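Local coordinates for periplasmic binding protein/LacI transcriptional regulator (Burkholderia multivorans, PDB 4YLE), which probably binds a simple sugar in the periplasm and delivers it to the membrane components of an ABC transporter for uptake, at residues N52-Y57 / F65-N70; Q87-K92 / A116-V121; R151-Y156 / V254-I259. All blocks are in the same frame, centred on the assembly; numbering follows the deposited sequence.

Interactions 1 and 2 lie in one lobe of the type I periplasmic binding protein fold, and interaction 3 lies in the other. The first two have centres about 16 Å apart and touch where strand 66-72 meets helix 78-90. There Met88 CE packs 3.7 Å from Asn70 OD1, while the selenium of Met88 lies against Ile68. Both contacts reach the same seven-strand sheet. Interaction 3 is separate, its centre about 28 Å from that of interaction 1 and about 35 Å from that of interaction 2. It adjoins what is probably the ligand pocket: Asp257 OD2 hydrogen-bonds a bound unknown ligand, and the Tyr256 side chain comes within about 5 Å of it.

Interaction 1. Residues N52-Y57 / F65-N70; sequences NGAKEY and FDLITN
The rings of Tyr57 and Phe65 meet obliquely, with planes at 40° and centroids 5.8 Å apart. Tyr57 CD2 comes nearest to Phe65 CZ at 3.7 Å, and its neighbour CE2 leans on Phe65 CE1. Helix 279-295 packs beside both rings, through Val284 on Tyr57 and through Ile287 and Leu291 on Phe65, and the tyrosine hydroxyl is hydrogen-bonded to Asp288. The contact belongs to the beta-alpha-beta unit formed by strand 34-39, helix 45-60 and strand 66-72. Within it the segments of helix and edge strand run nearly antiparallel at 164°, their axes 9.2 Å apart.

Further along the strand, Leu67 turns CD2 into the helix backbone, 3.6 Å from Ala54 O, and the same methyl lies 3.8 Å from Ala54 CB. Ala54 is buried and also touches Leu37 of the neighbouring strand 34-39 and Ile287 of helix 279-295.

The outer margin is polar. Lys55 runs extended from the helix until its last torsion bends the chain (chi4 -58°), which brings the ammonium group to the strand. There NZ donates to Thr69 OG1 at 3.0 Å, and this hydroxyl oxygen is also hydrogen-bonded to Glu51 of the helix. The lysine thus reaches the strand at two points, for a bridging water accepts from Lys55 NZ at 2.7 Å and donates to Leu67 O at 2.7 Å.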
# COMPACT_ATOMS: atom_id res chain seq x y z
N ASN A 52 -14.99 1.05 1.13
CA ASN A 52 -16.16 1.90 0.95
C ASN A 52 -16.34 2.22 -0.53
O ASN A 52 -17.45 2.16 -1.05
CB ASN A 52 -16.05 3.18 1.76
CG ASN A 52 -16.17 2.93 3.24
OD1 ASN A 52 -16.81 1.96 3.67
ND2 ASN A 52 -15.53 3.79 4.04
N GLY A 53 -15.24 2.54 -1.21
CA GLY A 53 -15.26 2.82 -2.64
C GLY A 53 -15.82 1.68 -3.46
O GLY A 53 -16.65 1.86 -4.35
N ALA A 54 -15.33 0.48 -3.18
CA ALA A 54 -15.77 -0.72 -3.88
C ALA A 54 -17.26 -0.95 -3.66
O ALA A 54 -18.00 -1.25 -4.59
CB ALA A 54 -14.99 -1.91 -3.40
N LYS A 55 -17.69 -0.82 -2.41
CA LYS A 55 -19.08 -1.07 -2.07
C LYS A 55 -19.99 -0.04 -2.73
O LYS A 55 -21.07 -0.38 -3.24
CB LYS A 55 -19.26 -1.09 -0.55
CG LYS A 55 -18.66 -2.34 0.12
CD LYS A 55 -19.06 -2.40 1.59
CE LYS A 55 -18.44 -3.59 2.32
NZ LYS A 55 -18.81 -4.89 1.70
N GLU A 56 -19.55 1.21 -2.76
CA GLU A 56 -20.33 2.25 -3.43
C GLU A 56 -20.44 1.98 -4.92
O GLU A 56 -21.51 2.15 -5.53
CB GLU A 56 -19.70 3.59 -3.16
CG GLU A 56 -19.96 4.02 -1.74
CD GLU A 56 -18.99 5.05 -1.26
OE1 GLU A 56 -18.30 5.63 -2.12
OE2 GLU A 56 -18.91 5.27 -0.02
N TYR A 57 -19.35 1.50 -5.49
CA TYR A 57 -19.33 1.11 -6.89
C TYR A 57 -20.30 -0.03 -7.18
O TYR A 57 -21.03 0.01 -8.16
CB TYR A 57 -17.93 0.71 -7.32
CG TYR A 57 -17.81 0.48 -8.80
CD1 TYR A 57 -18.09 1.51 -9.68
CD2 TYR A 57 -17.45 -0.75 -9.30
CE1 TYR A 57 -17.99 1.33 -11.03
CE2 TYR A 57 -17.34 -0.94 -10.67
CZ TYR A 57 -17.62 0.12 -11.52
OH TYR A 57 -17.53 0.00 -12.89
N PHE A 65 -22.79 -6.89 -11.04
CA PHE A 65 -21.98 -7.85 -10.30
C PHE A 65 -22.34 -7.84 -8.81
O PHE A 65 -22.94 -6.89 -8.33
CB PHE A 65 -20.47 -7.58 -10.50
CG PHE A 65 -19.93 -6.35 -9.76
CD1 PHE A 65 -20.17 -5.07 -10.26
CD2 PHE A 65 -19.17 -6.47 -8.62
CE1 PHE A 65 -19.67 -3.94 -9.61
CE2 PHE A 65 -18.66 -5.33 -7.96
CZ PHE A 65 -18.91 -4.08 -8.47
N ASP A 66 -22.00 -8.93 -8.13
CA ASP A 66 -22.06 -9.00 -6.67
C ASP A 66 -20.63 -8.90 -6.15
O ASP A 66 -19.70 -9.28 -6.84
CB ASP A 66 -22.69 -10.31 -6.19
CG ASP A 66 -24.17 -10.36 -6.44
OD1 ASP A 66 -24.83 -9.32 -6.20
OD2 ASP A 66 -24.66 -11.41 -6.90
N LEU A 67 -20.47 -8.42 -4.93
CA LEU A 67 -19.14 -8.10 -4.38
C LEU A 67 -19.01 -8.69 -3.00
O LEU A 67 -19.88 -8.48 -2.16
CB LEU A 67 -18.92 -6.58 -4.30
CG LEU A 67 -17.63 -6.13 -3.61
CD1 LEU A 67 -16.44 -6.50 -4.46
CD2 LEU A 67 -17.63 -4.62 -3.28
N ILE A 68 -17.92 -9.43 -2.76
CA ILE A 68 -17.61 -9.94 -1.41
C ILE A 68 -16.31 -9.31 -0.98
O ILE A 68 -15.33 -9.50 -1.68
CB ILE A 68 -17.46 -11.48 -1.39
CG1 ILE A 68 -18.67 -12.15 -2.02
CG2 ILE A 68 -17.20 -12.00 0.05
CD1 ILE A 68 -19.99 -11.80 -1.37
N THR A 69 -16.29 -8.58 0.14
CA THR A 69 -15.06 -7.90 0.58
C THR A 69 -14.53 -8.58 1.84
O THR A 69 -15.30 -9.08 2.66
CB THR A 69 -15.27 -6.38 0.88
OG1 THR A 69 -16.11 -6.22 2.02
CG2 THR A 69 -15.90 -5.70 -0.29
N ASN A 70 -13.21 -8.66 1.96
CA ASN A 70 -12.59 -9.25 3.13
C ASN A 70 -11.24 -8.63 3.35
O ASN A 70 -10.58 -8.25 2.39
CB ASN A 70 -12.40 -10.75 3.01
CG ASN A 70 -13.69 -11.53 3.20
OD1 ASN A 70 -14.21 -12.15 2.27
ND2 ASN A 70 -14.20 -11.52 4.43
O HOH W 1 -19.55 -6.34 -0.51

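Interaction 2. Residues Q87-K92 / A116-V121; sequences QMIVSK and AGIIVV
Ile89 and Ile118 supply most of the apolar contact, which joins the C-terminal turn of helix 78-90 to the link leading from helix 107-115 into strand 119-123. These are successive helix-to-strand connections in the alpha/beta lobe of a periplasmic binding protein fold. The side chain of Ile118 is extended (chi2 175°), so that its CD1 methyl leads and reaches Ile89 CA at 4.0 Å. It also lies 4.1 Å from Ile89 CG1, the two side chains crossing at a slant. The second branch of Ile89 serves another partner: CG2 meets Ala116 CB at 4.2 Å. All of these approaches are ordinary van der Waals distances, and the segments bury a modest 131 Å² between them.

More apolar cover comes from neighbouring elements. Ile89 packs on Lys112 and Ala113 of helix 107-115, while Ile118 leans on Val93 and on Ile96 of strand 95-98. Selenomethionine Met88 has its end directed away from segment 116-121. It packs against the sheet instead, where it too touches Ile96.

Backbone hydrogen bonds shape the two helix ends. Helix 78-90 finishes in a Schellman motif at Lys92, which takes up positive phi (53°); its N reaches back to Ile89 O in a weak bond of 3.3 Å. Helix 107-115 ends in the same way. Gly117, also at positive phi (86°), is the C-prime residue of that second Schellman motif. The motif is closed by two backbone bonds, Gly117 N to Val114 O and Ile118 N to Ala113 O.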
# COMPACT_ATOMS: atom_id res chain seq x y z
N GLN A 87 -10.86 -19.71 0.72
CA GLN A 87 -12.30 -19.71 1.00
C GLN A 87 -13.07 -19.08 -0.18
O GLN A 87 -14.22 -19.45 -0.45
CB GLN A 87 -12.55 -18.95 2.31
CG GLN A 87 -13.98 -18.54 2.61
CD GLN A 87 -14.03 -17.46 3.70
OE1 GLN A 87 -13.15 -17.40 4.57
NE2 GLN A 87 -15.05 -16.60 3.64
N MSE A 88 -12.44 -18.15 -0.88
CA MSE A 88 -13.05 -17.56 -2.07
C MSE A 88 -13.07 -18.58 -3.21
O MSE A 88 -13.96 -18.56 -4.06
CB MSE A 88 -12.30 -16.29 -2.51
CG MSE A 88 -12.46 -15.12 -1.55
SE MSE A 88 -14.31 -14.61 -1.15
CE MSE A 88 -14.53 -15.41 0.64
N ILE A 89 -12.08 -19.47 -3.25
CA ILE A 89 -12.01 -20.48 -4.31
C ILE A 89 -13.10 -21.53 -4.11
O ILE A 89 -13.65 -22.04 -5.09
CB ILE A 89 -10.62 -21.16 -4.39
CG1 ILE A 89 -9.54 -20.13 -4.75
CG2 ILE A 89 -10.61 -22.27 -5.45
CD1 ILE A 89 -8.12 -20.62 -4.77
N VAL A 90 -13.45 -21.84 -2.86
CA VAL A 90 -14.49 -22.83 -2.62
C VAL A 90 -15.87 -22.24 -2.93
O VAL A 90 -16.74 -22.94 -3.46
CB VAL A 90 -14.47 -23.38 -1.17
CG1 VAL A 90 -13.14 -24.04 -0.86
CG2 VAL A 90 -14.74 -22.29 -0.16
N SER A 91 -16.07 -20.96 -2.64
CA SER A 91 -17.34 -20.31 -2.94
C SER A 91 -17.54 -20.07 -4.44
O SER A 91 -18.53 -19.48 -4.84
CB SER A 91 -17.43 -18.97 -2.20
OG SER A 91 -17.51 -19.16 -0.80
N LYS A 92 -16.58 -20.51 -5.25
CA LYS A 92 -16.67 -20.39 -6.71
C LYS A 92 -16.98 -18.96 -7.16
O LYS A 92 -17.82 -18.75 -8.02
CB LYS A 92 -17.75 -21.34 -7.26
CG LYS A 92 -17.55 -22.81 -6.92
CD LYS A 92 -16.59 -23.48 -7.88
CE LYS A 92 -16.69 -25.00 -7.81
NZ LYS A 92 -15.50 -25.67 -8.41
N ALA A 116 -8.32 -22.87 -11.24
CA ALA A 116 -9.73 -23.21 -11.00
C ALA A 116 -10.67 -22.34 -11.83
O ALA A 116 -11.89 -22.33 -11.61
CB ALA A 116 -10.06 -23.09 -9.53
N GLY A 117 -10.10 -21.58 -12.76
CA GLY A 117 -10.89 -20.84 -13.72
C GLY A 117 -11.34 -19.47 -13.24
O GLY A 117 -12.17 -18.83 -13.87
N ILE A 118 -10.78 -19.02 -12.11
CA ILE A 118 -11.10 -17.70 -11.58
C ILE A 118 -10.17 -16.67 -12.19
O ILE A 118 -8.98 -16.92 -12.37
CB ILE A 118 -10.98 -17.70 -10.03
CG1 ILE A 118 -11.93 -18.75 -9.43
CG2 ILE A 118 -11.26 -16.32 -9.46
CD1 ILE A 118 -11.81 -18.91 -7.93
N ILE A 119 -10.71 -15.50 -12.53
CA ILE A 119 -9.89 -14.40 -13.01
C ILE A 119 -9.32 -13.72 -11.77
O ILE A 119 -10.06 -13.38 -10.86
CB ILE A 119 -10.72 -13.41 -13.89
CG1 ILE A 119 -11.20 -14.13 -15.17
CG2 ILE A 119 -9.92 -12.14 -14.26
CD1 ILE A 119 -10.07 -14.64 -16.07
N VAL A 120 -8.01 -13.55 -11.73
CA VAL A 120 -7.37 -12.80 -10.64
C VAL A 120 -6.72 -11.54 -11.16
O VAL A 120 -5.98 -11.58 -12.12
CB VAL A 120 -6.31 -13.66 -9.94
CG1 VAL A 120 -5.67 -12.88 -8.79
CG2 VAL A 120 -6.93 -14.99 -9.47
N VAL A 121 -7.00 -10.43 -10.48
CA VAL A 121 -6.39 -9.15 -10.74
C VAL A 121 -5.69 -8.73 -9.46
O VAL A 121 -6.23 -8.88 -8.39
CB VAL A 121 -7.44 -8.10 -11.13
CG1 VAL A 121 -6.79 -6.76 -11.39
CG2 VAL A 121 -8.23 -8.55 -12.37

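Interaction 3. Residues R151-Y156 / V254-I259; sequences RKVGDY and VGYDNI
Val153 makes the whole apolar contact from the helix side, with its two methyls divided between three residues of segment 254-259. CG1, anti to the backbone N (chi1 177°), presses on Val254 CB at 3.5 Å, closer than usual for two carbons, and lies 3.7 Å from Val254 CG2. The two valines slide past each other in opposite directions. CG2 of Val153 approaches the Tyr256 ring obliquely, 4.4 Å from CD1, and the tyrosine side chain also touches Arg182 of helix 177-193. All four touching residues, Gly255 included, are buried.

One polar group is caught in this apolar surface. Gly255 O lies 3.7 Å from Val153 CG1 and has no hydrogen-bonding partner in the model, so the contact covers a carbonyl whose polarity is not satisfied there.

Charged interactions stay within the helix or lead outward from it. On a different side of helix 146-160, Arg151 NE donates to Asp155 OD1 at 2.8 Å in a salt bridge one turn long, with an N-H...O angle of 162°. The acceptor lies in the guanidinium plane, and the nitrogen meets OD1 on its syn side, 21° out of the carboxylate plane. Lys152 NZ is bonded to Val311 O.

Beyond Tyr256 the loop becomes polar. Asp257 OD1 is hydrogen-bonded by Gln277, while OD2 bonds the unknown ligand. Helix 146-160 packs, through Val153, behind this loop that follows strand 252-254, an arrangement consistent with the inter-lobe binding cleft of type I periplasmic binding proteins.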
# COMPACT_ATOMS: atom_id res chain seq x y z
N ARG A 151 8.95 9.53 -4.37
CA ARG A 151 9.87 10.58 -4.83
C ARG A 151 9.21 11.94 -4.74
O ARG A 151 9.86 12.92 -4.36
CB ARG A 151 10.32 10.32 -6.26
CG ARG A 151 11.27 11.40 -6.88
CD ARG A 151 12.60 11.48 -6.18
NE ARG A 151 13.41 12.61 -6.67
CZ ARG A 151 14.28 12.54 -7.67
NH1 ARG A 151 14.50 11.39 -8.30
NH2 ARG A 151 14.94 13.62 -8.05
N LYS A 152 7.92 12.02 -5.11
CA LYS A 152 7.19 13.28 -4.94
C LYS A 152 7.22 13.77 -3.48
O LYS A 152 7.46 14.95 -3.22
CB LYS A 152 5.73 13.13 -5.36
CG LYS A 152 5.50 13.02 -6.85
CD LYS A 152 4.02 12.94 -7.15
CE LYS A 152 3.77 13.05 -8.65
NZ LYS A 152 2.33 13.34 -8.97
N VAL A 153 6.92 12.87 -2.54
CA VAL A 153 6.88 13.20 -1.12
C VAL A 153 8.28 13.58 -0.66
O VAL A 153 8.47 14.61 -0.04
CB VAL A 153 6.33 12.04 -0.31
CG1 VAL A 153 6.35 12.36 1.20
CG2 VAL A 153 4.89 11.71 -0.81
N GLY A 154 9.26 12.75 -0.98
CA GLY A 154 10.65 13.04 -0.66
C GLY A 154 11.14 14.38 -1.19
O GLY A 154 11.88 15.11 -0.49
N ASP A 155 10.77 14.72 -2.43
CA ASP A 155 11.17 16.00 -3.03
C ASP A 155 10.64 17.20 -2.26
O ASP A 155 11.34 18.19 -2.12
CB ASP A 155 10.70 16.10 -4.50
CG ASP A 155 11.54 15.27 -5.46
OD1 ASP A 155 12.65 14.85 -5.09
OD2 ASP A 155 11.07 15.06 -6.60
N TYR A 156 9.39 17.14 -1.83
CA TYR A 156 8.83 18.23 -1.06
C TYR A 156 9.61 18.43 0.25
O TYR A 156 9.99 19.55 0.61
CB TYR A 156 7.35 17.99 -0.78
CG TYR A 156 6.66 19.21 -0.21
CD1 TYR A 156 6.36 20.30 -1.02
CD2 TYR A 156 6.32 19.27 1.11
CE1 TYR A 156 5.72 21.42 -0.50
CE2 TYR A 156 5.69 20.38 1.64
CZ TYR A 156 5.39 21.45 0.84
OH TYR A 156 4.77 22.56 1.38
N VAL A 254 7.11 12.79 7.04
CA VAL A 254 6.27 12.59 5.86
C VAL A 254 5.74 11.17 5.86
O VAL A 254 6.36 10.27 6.39
CB VAL A 254 7.00 12.90 4.55
CG1 VAL A 254 7.38 14.40 4.50
CG2 VAL A 254 8.21 11.97 4.37
N GLY A 255 4.59 10.99 5.20
CA GLY A 255 3.96 9.69 5.09
C GLY A 255 3.48 9.44 3.69
O GLY A 255 4.05 9.96 2.72
N TYR A 256 2.46 8.60 3.60
CA TYR A 256 1.94 8.12 2.32
C TYR A 256 0.59 7.48 2.62
O TYR A 256 0.52 6.61 3.47
CB TYR A 256 2.90 7.09 1.74
CG TYR A 256 2.86 6.85 0.25
CD1 TYR A 256 3.73 7.51 -0.58
CD2 TYR A 256 2.01 5.89 -0.30
CE1 TYR A 256 3.76 7.27 -1.93
CE2 TYR A 256 2.06 5.64 -1.69
CZ TYR A 256 2.93 6.36 -2.46
OH TYR A 256 2.96 6.09 -3.80
N ASP A 257 -0.45 7.91 1.89
CA ASP A 257 -1.83 7.33 1.85
C ASP A 257 -2.91 8.41 1.90
O ASP A 257 -4.02 8.19 1.42
CB ASP A 257 -2.16 6.33 2.99
CG ASP A 257 -1.49 4.96 2.80
OD1 ASP A 257 -0.99 4.69 1.69
OD2 ASP A 257 -1.44 4.18 3.78
N ASN A 258 -2.60 9.53 2.54
CA ASN A 258 -3.58 10.58 2.79
C ASN A 258 -4.84 10.08 3.53
O ASN A 258 -5.99 10.38 3.13
CB ASN A 258 -3.96 11.23 1.47
CG ASN A 258 -4.65 12.55 1.65
OD1 ASN A 258 -4.48 13.26 2.66
ND2 ASN A 258 -5.49 12.90 0.68
N ILE A 259 -4.64 9.35 4.63
CA ILE A 259 -5.80 8.96 5.45
C ILE A 259 -6.35 10.14 6.25
O ILE A 259 -5.64 11.09 6.53
CB ILE A 259 -5.47 7.80 6.42
CG1 ILE A 259 -4.44 8.25 7.47
CG2 ILE A 259 -5.00 6.58 5.60
CD1 ILE A 259 -4.06 7.20 8.49